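Local coordinates for protein fatty acid synthase 1, isoform A (PDB 6FN6) that probably carries out the de novo synthesis of long-chain fatty acids as a multifunctional enzyme, this piece holding its dehydratase, enoylreductase and ketoreductase region, at residues D598-P610 against S661-M673. Sequence-based numbering, arbitrary orientation.
Sequences DKNLETCTVYYAP and SLATTCVASKRMM
The amide of Asn-600, a poorly ordered residue, meets the guanidinium of Arg-671 obliquely, ND2 lying about 3.7 Å from NH1 with the two planes 78° apart as modelled; Ser-669 OG sits over one guanidinium face, offset toward the rim, while NE bonds to Gln-847. At the other end, the Tyr-607 ring turns away from 661-673, with Thr-605 O in plane at its edge. Lys-670 sends NZ to Glu-602 OE1, a long salt bridge of 3.5 Å. Between these ends strands 601-606 and 665-669 pair antiparallel: Cys-604 N reaches Cys-666 O at 2.7 Å, nearly straight (174°), and Val-606 N bonds to Thr-664 O from above the carbonyl plane. On one face Leu-601 CB rests on Val-667 CG1 (3.7 Å); on the other, Cys-604 SG lies 4.2 Å from Met-673 SD. With CG1 anti to the backbone N (chi1 180°), Val-606 sets CG1 near Ser-661 O and CG2 against Cys-666 CB (3.9 Å). Cutting this side chain back to an alanine would probably open a gap beside Cys-666 and the 661-663 turn. Strand 601-611 has a classic bulge at Tyr-607 and Tyr-608 opposite Ala-644. Its curled, mostly antiparallel sheet with 642-646, 652-656, 665-669 and 891-895 is consistent with a medium-chain dehydrogenase/reductase-type enoylreductase; 891-895 receives Leu-662, 652-656 backs Ala-668 and Met-673, and helix 844-860 covers Arg-671.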
ATOM      1  N   ASP A 598      29.306  -2.025 -35.523  1.00136.13           N
ATOM      2  CA  ASP A 598      28.933  -3.434 -35.591  1.00139.23           C
ATOM      3  C   ASP A 598      27.468  -3.632 -35.222  1.00138.32           C
ATOM      4  O   ASP A 598      26.885  -2.819 -34.505  1.00140.51           O
ATOM      5  CB  ASP A 598      29.821  -4.267 -34.663  1.00142.27           C
ATOM      6  CG  ASP A 598      31.274  -4.270 -35.093  1.00143.54           C
ATOM      7  OD1 ASP A 598      31.535  -4.176 -36.311  1.00144.17           O
ATOM      8  OD2 ASP A 598      32.157  -4.367 -34.214  1.00142.55           O
ATOM      9  N   LYS A 599      26.880  -4.718 -35.715  1.00100.40           N
ATOM     10  CA  LYS A 599      25.506  -5.074 -35.377  1.00103.85           C
ATOM     11  C   LYS A 599      24.548  -3.941 -35.758  1.00101.20           C
ATOM     12  O   LYS A 599      24.546  -3.477 -36.900  1.00105.99           O
ATOM     13  CB  LYS A 599      25.401  -5.399 -33.882  1.00108.83           C
ATOM     14  CG  LYS A 599      26.326  -6.513 -33.416  1.00118.30           C
ATOM     15  CD  LYS A 599      26.812  -6.280 -31.992  1.00121.10           C
ATOM     16  CE  LYS A 599      25.661  -6.206 -31.001  1.00119.36           C
ATOM     17  NZ  LYS A 599      26.150  -6.056 -29.602  1.00116.11           N
ATOM     18  N   ASN A 600      23.729  -3.509 -34.801  1.00148.21           N
ATOM     19  CA  ASN A 600      22.832  -2.381 -35.004  1.00146.52           C
ATOM     20  C   ASN A 600      23.298  -1.227 -34.123  1.00139.27           C
ATOM     21  O   ASN A 600      22.516  -0.640 -33.375  1.00139.10           O
ATOM     22  CB  ASN A 600      21.390  -2.772 -34.678  1.00152.67           C
ATOM     23  CG  ASN A 600      20.398  -1.687 -35.036  1.00154.90           C
ATOM     24  OD1 ASN A 600      20.767  -0.527 -35.205  1.00152.65           O
ATOM     25  ND2 ASN A 600      19.128  -2.059 -35.154  1.00155.14           N
ATOM     26  N   LEU A 601      24.586  -0.910 -34.220  1.00 83.42           N
ATOM     27  CA  LEU A 601      25.191   0.134 -33.401  1.00 78.76           C
ATOM     28  C   LEU A 601      25.845   1.202 -34.272  1.00 76.79           C
ATOM     29  O   LEU A 601      26.167   0.960 -35.435  1.00 77.29           O
ATOM     30  CB  LEU A 601      26.227  -0.469 -32.447  1.00 81.70           C
ATOM     31  CG  LEU A 601      25.729  -1.593 -31.532  1.00 91.00           C
ATOM     32  CD1 LEU A 601      26.889  -2.225 -30.780  1.00 94.28           C
ATOM     33  CD2 LEU A 601      24.677  -1.079 -30.559  1.00 93.27           C
ATOM     34  N   GLU A 602      26.038   2.385 -33.699  1.00 93.36           N
ATOM     35  CA  GLU A 602      26.642   3.498 -34.418  1.00 85.74           C
ATOM     36  C   GLU A 602      27.475   4.362 -33.480  1.00 78.46           C
ATOM     37  O   GLU A 602      26.974   4.864 -32.475  1.00 73.18           O
ATOM     38  CB  GLU A 602      25.557   4.346 -35.087  1.00 83.77           C
ATOM     39  CG  GLU A 602      26.077   5.432 -36.019  1.00 82.53           C
ATOM     40  CD  GLU A 602      26.582   4.883 -37.338  1.00 84.60           C
ATOM     41  OE1 GLU A 602      26.817   3.660 -37.426  1.00 86.51           O
ATOM     42  OE2 GLU A 602      26.739   5.676 -38.289  1.00 85.50           O
ATOM     43  N   THR A 603      28.750   4.533 -33.816  1.00 87.43           N
ATOM     44  CA  THR A 603      29.634   5.387 -33.033  1.00 83.11           C
ATOM     45  C   THR A 603      29.411   6.830 -33.460  1.00 79.22           C
ATOM     46  O   THR A 603      29.634   7.187 -34.616  1.00 81.37           O
ATOM     47  CB  THR A 603      31.114   5.004 -33.215  1.00 83.60           C
ATOM     48  OG1 THR A 603      31.273   3.592 -33.031  1.00 83.01           O
ATOM     49  CG2 THR A 603      31.987   5.743 -32.206  1.00 79.64           C
ATOM     50  N   CYS A 604      28.957   7.656 -32.524  1.00 63.38           N
ATOM     51  CA  CYS A 604      28.640   9.049 -32.814  1.00 58.39           C
ATOM     52  C   CYS A 604      29.604  10.004 -32.120  1.00 53.17           C
ATOM     53  O   CYS A 604      30.228   9.657 -31.117  1.00 51.74           O
ATOM     54  CB  CYS A 604      27.204   9.362 -32.388  1.00 56.91           C
ATOM     55  SG  CYS A 604      25.953   8.310 -33.164  1.00 58.26           S
ATOM     56  N   THR A 605      29.718  11.210 -32.668  1.00 53.58           N
ATOM     57  CA  THR A 605      30.509  12.259 -32.043  1.00 54.86           C
ATOM     58  C   THR A 605      29.587  13.115 -31.186  1.00 50.31           C
ATOM     59  O   THR A 605      28.598  13.653 -31.679  1.00 51.26           O
ATOM     60  CB  THR A 605      31.214  13.146 -33.089  1.00 57.95           C
ATOM     61  OG1 THR A 605      31.892  12.322 -34.045  1.00 51.01           O
ATOM     62  CG2 THR A 605      32.217  14.076 -32.418  1.00 60.22           C
ATOM     63  N   VAL A 606      29.918  13.247 -29.906  1.00 46.52           N
ATOM     64  CA  VAL A 606      29.043  13.938 -28.970  1.00 44.28           C
ATOM     65  C   VAL A 606      29.318  15.434 -28.996  1.00 46.00           C
ATOM     66  O   VAL A 606      30.469  15.867 -28.919  1.00 46.40           O
ATOM     67  CB  VAL A 606      29.205  13.379 -27.545  1.00 40.58           C
ATOM     68  CG1 VAL A 606      28.288  14.107 -26.566  1.00 40.19           C
ATOM     69  CG2 VAL A 606      28.923  11.887 -27.526  1.00 40.06           C
ATOM     70  N   TYR A 607      28.248  16.216 -29.108  1.00 46.58           N
ATOM     71  CA  TYR A 607      28.338  17.669 -29.064  1.00 47.93           C
ATOM     72  C   TYR A 607      27.690  18.190 -27.788  1.00 46.03           C
ATOM     73  O   TYR A 607      28.257  19.025 -27.083  1.00 47.75           O
ATOM     74  CB  TYR A 607      27.665  18.289 -30.285  1.00 53.64           C
ATOM     75  CG  TYR A 607      28.531  18.289 -31.522  1.00 58.42           C
ATOM     76  CD1 TYR A 607      28.874  17.097 -32.147  1.00 60.98           C
ATOM     77  CD2 TYR A 607      29.006  19.476 -32.066  1.00 61.78           C
ATOM     78  CE1 TYR A 607      29.665  17.087 -33.279  1.00 65.45           C
ATOM     79  CE2 TYR A 607      29.799  19.475 -33.200  1.00 65.35           C
ATOM     80  CZ  TYR A 607      30.125  18.277 -33.800  1.00 67.58           C
ATOM     81  OH  TYR A 607      30.911  18.264 -34.928  1.00 70.67           O
ATOM     82  N   TYR A 608      26.495  17.684 -27.499  1.00 43.65           N
ATOM     83  CA  TYR A 608      25.749  18.100 -26.320  1.00 43.24           C
ATOM     84  C   TYR A 608      25.296  16.887 -25.519  1.00 41.58           C
ATOM     85  O   TYR A 608      24.665  15.980 -26.058  1.00 41.29           O
ATOM     86  CB  TYR A 608      24.546  18.950 -26.732  1.00 44.67           C
ATOM     87  CG  TYR A 608      24.942  20.320 -27.232  1.00 46.88           C
ATOM     88  CD1 TYR A 608      25.266  20.525 -28.566  1.00 48.96           C
ATOM     89  CD2 TYR A 608      25.012  21.403 -26.367  1.00 50.54           C
ATOM     90  CE1 TYR A 608      25.639  21.769 -29.025  1.00 53.56           C
ATOM     91  CE2 TYR A 608      25.383  22.652 -26.818  1.00 54.66           C
ATOM     92  CZ  TYR A 608      25.696  22.830 -28.147  1.00 55.93           C
ATOM     93  OH  TYR A 608      26.068  24.075 -28.600  1.00 58.70           O
ATOM     94  N   ALA A 609      25.644  16.868 -24.235  1.00 42.37           N
ATOM     95  CA  ALA A 609      25.251  15.784 -23.344  1.00 41.35           C
ATOM     96  C   ALA A 609      24.531  16.359 -22.129  1.00 45.10           C
ATOM     97  O   ALA A 609      25.155  17.013 -21.292  1.00 46.05           O
ATOM     98  CB  ALA A 609      26.467  14.979 -22.910  1.00 39.84           C
ATOM     99  N   PRO A 610      23.212  16.132 -22.034  1.00 45.62           N
ATOM    100  CA  PRO A 610      22.484  16.597 -20.848  1.00 47.13           C
ATOM    101  C   PRO A 610      22.719  15.751 -19.603  1.00 47.77           C
ATOM    102  O   PRO A 610      22.990  14.554 -19.705  1.00 44.32           O
ATOM    103  CB  PRO A 610      21.015  16.500 -21.277  1.00 45.19           C
ATOM    104  CG  PRO A 610      21.037  16.461 -22.757  1.00 43.35           C
ATOM    105  CD  PRO A 610      22.294  15.746 -23.117  1.00 43.89           C
ATOM    106  N   SER A 661      26.973   8.513 -22.488  1.00 51.74           N
ATOM    107  CA  SER A 661      26.788   9.599 -23.448  1.00 52.12           C
ATOM    108  C   SER A 661      27.595  10.828 -23.044  1.00 50.03           C
ATOM    109  O   SER A 661      27.833  11.721 -23.858  1.00 50.15           O
ATOM    110  CB  SER A 661      25.310   9.975 -23.573  1.00 53.81           C
ATOM    111  OG  SER A 661      24.940  10.926 -22.587  1.00 53.36           O
ATOM    112  N   LEU A 662      28.030  10.863 -21.789  1.00 37.51           N
ATOM    113  CA  LEU A 662      28.781  12.003 -21.289  1.00 36.37           C
ATOM    114  C   LEU A 662      30.255  11.781 -21.602  1.00 37.13           C
ATOM    115  O   LEU A 662      31.094  11.662 -20.709  1.00 37.49           O
ATOM    116  CB  LEU A 662      28.555  12.195 -19.790  1.00 36.04           C
ATOM    117  CG  LEU A 662      29.096  13.492 -19.183  1.00 36.87           C
ATOM    118  CD1 LEU A 662      28.476  14.716 -19.845  1.00 37.31           C
ATOM    119  CD2 LEU A 662      28.846  13.522 -17.685  1.00 39.88           C
ATOM    120  N   ALA A 663      30.544  11.720 -22.897  1.00 40.68           N
ATOM    121  CA  ALA A 663      31.881  11.446 -23.393  1.00 39.13           C
ATOM    122  C   ALA A 663      32.060  12.124 -24.743  1.00 40.20           C
ATOM    123  O   ALA A 663      31.099  12.623 -25.324  1.00 39.93           O
ATOM    124  CB  ALA A 663      32.110   9.949 -23.508  1.00 38.19           C
ATOM    125  N   THR A 664      33.290  12.155 -25.239  1.00 47.12           N
ATOM    126  CA  THR A 664      33.564  12.770 -26.530  1.00 50.11           C
ATOM    127  C   THR A 664      32.926  11.963 -27.659  1.00 49.92           C
ATOM    128  O   THR A 664      32.605  12.504 -28.716  1.00 50.83           O
ATOM    129  CB  THR A 664      35.074  12.893 -26.780  1.00 47.90           C
ATOM    130  OG1 THR A 664      35.684  11.601 -26.676  1.00 45.06           O
ATOM    131  CG2 THR A 664      35.701  13.836 -25.765  1.00 45.17           C
ATOM    132  N   THR A 665      32.749  10.666 -27.426  1.00 50.99           N
ATOM    133  CA  THR A 665      32.109   9.787 -28.399  1.00 52.09           C
ATOM    134  C   THR A 665      31.214   8.783 -27.684  1.00 48.89           C
ATOM    135  O   THR A 665      31.469   8.420 -26.536  1.00 44.47           O
ATOM    136  CB  THR A 665      33.144   9.027 -29.251  1.00 58.88           C
ATOM    137  OG1 THR A 665      34.172   8.495 -28.404  1.00 62.76           O
ATOM    138  CG2 THR A 665      33.772   9.951 -30.288  1.00 60.51           C
ATOM    139  N   CYS A 666      30.156   8.348 -28.360  1.00 43.29           N
ATOM    140  CA  CYS A 666      29.232   7.379 -27.784  1.00 42.75           C
ATOM    141  C   CYS A 666      28.704   6.428 -28.851  1.00 47.71           C
ATOM    142  O   CYS A 666      28.470   6.827 -29.992  1.00 45.86           O
ATOM    143  CB  CYS A 666      28.065   8.088 -27.091  1.00 41.00           C
ATOM    144  SG  CYS A 666      26.945   6.971 -26.201  1.00 41.39           S
ATOM    145  N   VAL A 667      28.543   5.162 -28.479  1.00 53.48           N
ATOM    146  CA  VAL A 667      27.935   4.173 -29.358  1.00 56.77           C
ATOM    147  C   VAL A 667      26.436   4.111 -29.080  1.00 58.13           C
ATOM    148  O   VAL A 667      26.017   3.700 -27.999  1.00 58.25           O
ATOM    149  CB  VAL A 667      28.589   2.791 -29.179  1.00 55.85           C
ATOM    150  CG1 VAL A 667      27.932   1.763 -30.090  1.00 57.72           C
ATOM    151  CG2 VAL A 667      30.081   2.869 -29.456  1.00 55.44           C
ATOM    152  N   ALA A 668      25.637   4.521 -30.059  1.00 45.83           N
ATOM    153  CA  ALA A 668      24.187   4.572 -29.900  1.00 48.72           C
ATOM    154  C   ALA A 668      23.488   3.512 -30.748  1.00 55.05           C
ATOM    155  O   ALA A 668      23.999   3.099 -31.790  1.00 58.35           O
ATOM    156  CB  ALA A 668      23.670   5.957 -30.259  1.00 49.41           C
ATOM    157  N   SER A 669      22.321   3.068 -30.286  1.00 69.86           N
ATOM    158  CA  SER A 669      21.507   2.101 -31.017  1.00 74.65           C
ATOM    159  C   SER A 669      20.594   2.800 -32.026  1.00 76.98           C
ATOM    160  O   SER A 669      19.900   3.755 -31.678  1.00 77.99           O
ATOM    161  CB  SER A 669      20.671   1.269 -30.044  1.00 74.77           C
ATOM    162  OG  SER A 669      19.752   0.444 -30.738  1.00 76.78           O
ATOM    163  N   LYS A 670      20.592   2.324 -33.270  1.00 73.32           N
ATOM    164  CA  LYS A 670      19.825   2.974 -34.330  1.00 75.15           C
ATOM    165  C   LYS A 670      18.342   3.012 -33.993  1.00 73.94           C
ATOM    166  O   LYS A 670      17.644   3.965 -34.340  1.00 71.12           O
ATOM    167  CB  LYS A 670      20.014   2.258 -35.668  1.00 80.02           C
ATOM    168  CG  LYS A 670      21.455   2.152 -36.140  1.00 81.88           C
ATOM    169  CD  LYS A 670      21.538   1.395 -37.459  1.00 85.75           C
ATOM    170  CE  LYS A 670      22.977   1.098 -37.858  1.00 86.24           C
ATOM    171  NZ  LYS A 670      23.723   2.324 -38.255  1.00 85.62           N
ATOM    172  N   ARG A 671      17.861   1.978 -33.312  1.00 90.46           N
ATOM    173  CA  ARG A 671      16.457   1.921 -32.933  1.00 88.55           C
ATOM    174  C   ARG A 671      16.100   3.136 -32.090  1.00 83.80           C
ATOM    175  O   ARG A 671      15.009   3.691 -32.221  1.00 81.41           O
ATOM    176  CB  ARG A 671      16.146   0.635 -32.169  1.00 90.24           C
ATOM    177  CG  ARG A 671      16.372  -0.635 -32.974  1.00 91.72           C
ATOM    178  CD  ARG A 671      15.899  -1.856 -32.205  1.00 93.12           C
ATOM    179  NE  ARG A 671      16.694  -2.091 -31.002  1.00 93.93           N
ATOM    180  CZ  ARG A 671      17.723  -2.931 -30.926  1.00 96.87           C
ATOM    181  NH1 ARG A 671      18.106  -3.634 -31.987  1.00 97.82           N
ATOM    182  NH2 ARG A 671      18.375  -3.070 -29.781  1.00 98.64           N
ATOM    183  N   MET A 672      17.021   3.544 -31.222  1.00 76.99           N
ATOM    184  CA  MET A 672      16.784   4.694 -30.362  1.00 75.84           C
ATOM    185  C   MET A 672      17.582   5.914 -30.822  1.00 74.21           C
ATOM    186  O   MET A 672      18.413   6.443 -30.085  1.00 68.66           O
ATOM    187  CB  MET A 672      17.126   4.340 -28.911  1.00 75.30           C
ATOM    188  CG  MET A 672      16.051   3.501 -28.225  1.00 78.44           C
ATOM    189  SD  MET A 672      16.612   2.650 -26.738  1.00 80.34           S
ATOM    190  CE  MET A 672      17.614   1.340 -27.439  1.00 82.03           C
ATOM    191  N   MET A 673      17.308   6.360 -32.045  1.00 72.25           N
ATOM    192  CA  MET A 673      17.899   7.586 -32.576  1.00 73.63           C
ATOM    193  C   MET A 673      16.916   8.342 -33.464  1.00 73.26           C
ATOM    194  O   MET A 673      16.124   7.746 -34.194  1.00 75.17           O
ATOM    195  CB  MET A 673      19.182   7.315 -33.373  1.00 78.17           C
ATOM    196  CG  MET A 673      20.385   6.952 -32.526  1.00 81.66           C
ATOM    197  SD  MET A 673      21.947   7.119 -33.423  1.00 84.42           S
ATOM    198  CE  MET A 673      21.926   5.713 -34.518  1.00 87.41           C
TER